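Local coordinates for leucine-rich-repeat protein (Methanosarcina barkeri, PDB 4WNR) that binds GDP and magnesium through the Roc G-domain present in this Roc-COR fragment, the whole protein being predicted to act also as a serine/threonine kinase, at residues Leu39-Lys43 and Phe252-Gly257. Residues are numbered along the deposited sequence; the frame is centred on the assembly and turned at random.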
loop_
_atom_site.group_PDB
_atom_site.type_symbol
_atom_site.label_atom_id
_atom_site.label_comp_id
_atom_site.label_asym_id
_atom_site.label_seq_id
_atom_site.Cartn_x
_atom_site.Cartn_y
_atom_site.Cartn_z
ATOM N N LEU A 39 -17.795 -9.631 -0.297
ATOM C CA LEU A 39 -16.803 -8.627 -0.694
ATOM C C LEU A 39 -15.814 -9.200 -1.709
ATOM O O LEU A 39 -15.712 -8.707 -2.835
ATOM C CB LEU A 39 -16.058 -8.092 0.538
ATOM C CG LEU A 39 -14.941 -7.063 0.316
ATOM C CD1 LEU A 39 -15.392 -5.909 -0.570
ATOM C CD2 LEU A 39 -14.445 -6.541 1.654
ATOM N N ASN A 40 -15.094 -10.241 -1.296
ATOM C CA ASN A 40 -14.131 -10.939 -2.155
ATOM C C ASN A 40 -13.084 -10.021 -2.792
ATOM O O ASN A 40 -12.827 -10.093 -3.996
ATOM C CB ASN A 40 -14.858 -11.746 -3.242
ATOM C CG ASN A 40 -15.869 -12.732 -2.676
ATOM O OD1 ASN A 40 -16.939 -12.926 -3.252
ATOM N ND2 ASN A 40 -15.537 -13.368 -1.553
ATOM N N GLU A 41 -12.491 -9.157 -1.972
ATOM C CA GLU A 41 -11.392 -8.290 -2.407
ATOM C C GLU A 41 -10.272 -8.270 -1.376
ATOM O O GLU A 41 -10.528 -8.243 -0.173
ATOM C CB GLU A 41 -11.871 -6.859 -2.666
ATOM C CG GLU A 41 -12.064 -6.522 -4.137
ATOM C CD GLU A 41 -12.050 -5.030 -4.420
ATOM O OE1 GLU A 41 -11.585 -4.252 -3.563
ATOM O OE2 GLU A 41 -12.497 -4.630 -5.516
ATOM N N VAL A 42 -9.033 -8.283 -1.865
ATOM C CA VAL A 42 -7.847 -8.241 -1.010
ATOM C C VAL A 42 -6.783 -7.363 -1.654
ATOM O O VAL A 42 -6.603 -7.388 -2.873
ATOM C CB VAL A 42 -7.229 -9.642 -0.800
ATOM C CG1 VAL A 42 -6.232 -9.620 0.350
ATOM C CG2 VAL A 42 -8.301 -10.687 -0.539
ATOM N N LYS A 43 -6.081 -6.594 -0.828
ATOM C CA LYS A 43 -4.906 -5.854 -1.276
ATOM C C LYS A 43 -3.671 -6.727 -1.077
ATOM O O LYS A 43 -3.435 -7.230 0.021
ATOM C CB LYS A 43 -4.756 -4.539 -0.506
ATOM C CG LYS A 43 -3.643 -3.648 -1.040
ATOM C CD LYS A 43 -3.724 -2.227 -0.502
ATOM C CE LYS A 43 -3.322 -2.156 0.960
ATOM N NZ LYS A 43 -3.418 -0.770 1.494
ATOM N N PHE A 252 -12.313 -0.509 6.035
ATOM C CA PHE A 252 -12.247 -1.488 4.950
ATOM C C PHE A 252 -11.627 -0.879 3.695
ATOM O O PHE A 252 -10.671 -1.421 3.143
ATOM C CB PHE A 252 -13.640 -2.029 4.610
ATOM C CG PHE A 252 -14.036 -3.247 5.399
ATOM C CD1 PHE A 252 -13.438 -4.475 5.153
ATOM C CD2 PHE A 252 -15.028 -3.173 6.370
ATOM C CE1 PHE A 252 -13.805 -5.602 5.870
ATOM C CE2 PHE A 252 -15.400 -4.297 7.090
ATOM C CZ PHE A 252 -14.789 -5.513 6.839
ATOM N N LEU A 253 -12.184 0.244 3.251
ATOM C CA LEU A 253 -11.708 0.940 2.047
ATOM C C LEU A 253 -10.216 1.277 2.115
ATOM O O LEU A 253 -9.520 1.246 1.099
ATOM C CB LEU A 253 -12.519 2.220 1.803
ATOM C CG LEU A 253 -13.975 2.035 1.361
ATOM C CD1 LEU A 253 -14.742 3.340 1.502
ATOM C CD2 LEU A 253 -14.058 1.522 -0.069
ATOM N N ASN A 254 -9.737 1.602 3.312
ATOM C CA ASN A 254 -8.312 1.836 3.536
ATOM C C ASN A 254 -7.502 0.555 3.333
ATOM O O ASN A 254 -6.478 0.557 2.646
ATOM C CB ASN A 254 -8.074 2.385 4.945
ATOM C CG ASN A 254 -6.620 2.743 5.193
ATOM O OD1 ASN A 254 -5.991 3.417 4.380
ATOM N ND2 ASN A 254 -6.079 2.298 6.324
ATOM N N ASP A 255 -7.978 -0.532 3.933
ATOM C CA ASP A 255 -7.319 -1.836 3.829
ATOM C C ASP A 255 -7.395 -2.423 2.417
ATOM O O ASP A 255 -6.475 -3.114 1.982
ATOM C CB ASP A 255 -7.923 -2.819 4.837
ATOM C CG ASP A 255 -7.703 -2.387 6.278
ATOM O OD1 ASP A 255 -7.193 -1.267 6.499
ATOM O OD2 ASP A 255 -8.044 -3.166 7.193
ATOM N N LEU A 256 -8.489 -2.146 1.711
ATOM C CA LEU A 256 -8.656 -2.595 0.326
ATOM C C LEU A 256 -7.814 -1.785 -0.658
ATOM O O LEU A 256 -7.566 -2.233 -1.777
ATOM C CB LEU A 256 -10.129 -2.519 -0.089
ATOM C CG LEU A 256 -11.089 -3.474 0.626
ATOM C CD1 LEU A 256 -12.524 -3.163 0.232
ATOM C CD2 LEU A 256 -10.751 -4.928 0.327
ATOM N N GLY A 257 -7.393 -0.594 -0.243
ATOM C CA GLY A 257 -6.557 0.271 -1.073
ATOM C C GLY A 257 -7.343 1.220 -1.961
ATOM O O GLY A 257 -6.786 1.812 -2.888
HETATM O O HOH W 1 -7.172 -5.923 1.586
#
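Leu256, at the last turn of helix 243-256, pushes its branched end against strand 36-47. Its CD1 meets Leu39 CD1 tip to tip at 4.1 Å, while Leu256 CD2 packs on Glu41, whose CB lies 3.7 Å from it; these two side chains run at about a right angle. With CG anti to its own backbone nitrogen (chi1 178°), Leu39 brings CD2 obliquely to the Phe252 ring, 4.2 Å from Phe252 CD1. At the other end Lys43 lays its aliphatic chain along the helix C-terminus, Lys43 CD being 3.8 Å from Gly257 CA. One water joins the two backbones, taking the Lys43 N-H at 2.7 Å and donating to Asp255 O at 2.9 Å. A bend at chi3 (73°) carries Lys43 NZ to its hydrogen bond with Phe110 O, and the ammonium also forms a cation-pi contact with Trp95. A methionine in place of Lys43 would probably leave Phe110 O without its charged donor and Trp95 without its cation-pi partner. Farther out, salt bridges from Glu41 to Lys215 and from Asp255 to Arg114 anchor the flanking carboxylates, and Trp207 packs on Leu39 and Leu256 and stacks edge-to-face with Phe252. The helix closes with a Schellman motif, Gly257 at positive phi being its C-prime residue. The whole exemplifies a helix C-terminus seated on a sheet strand between domains: COR-A against the first strand of a P-loop GTPase fold, away from the nucleotide.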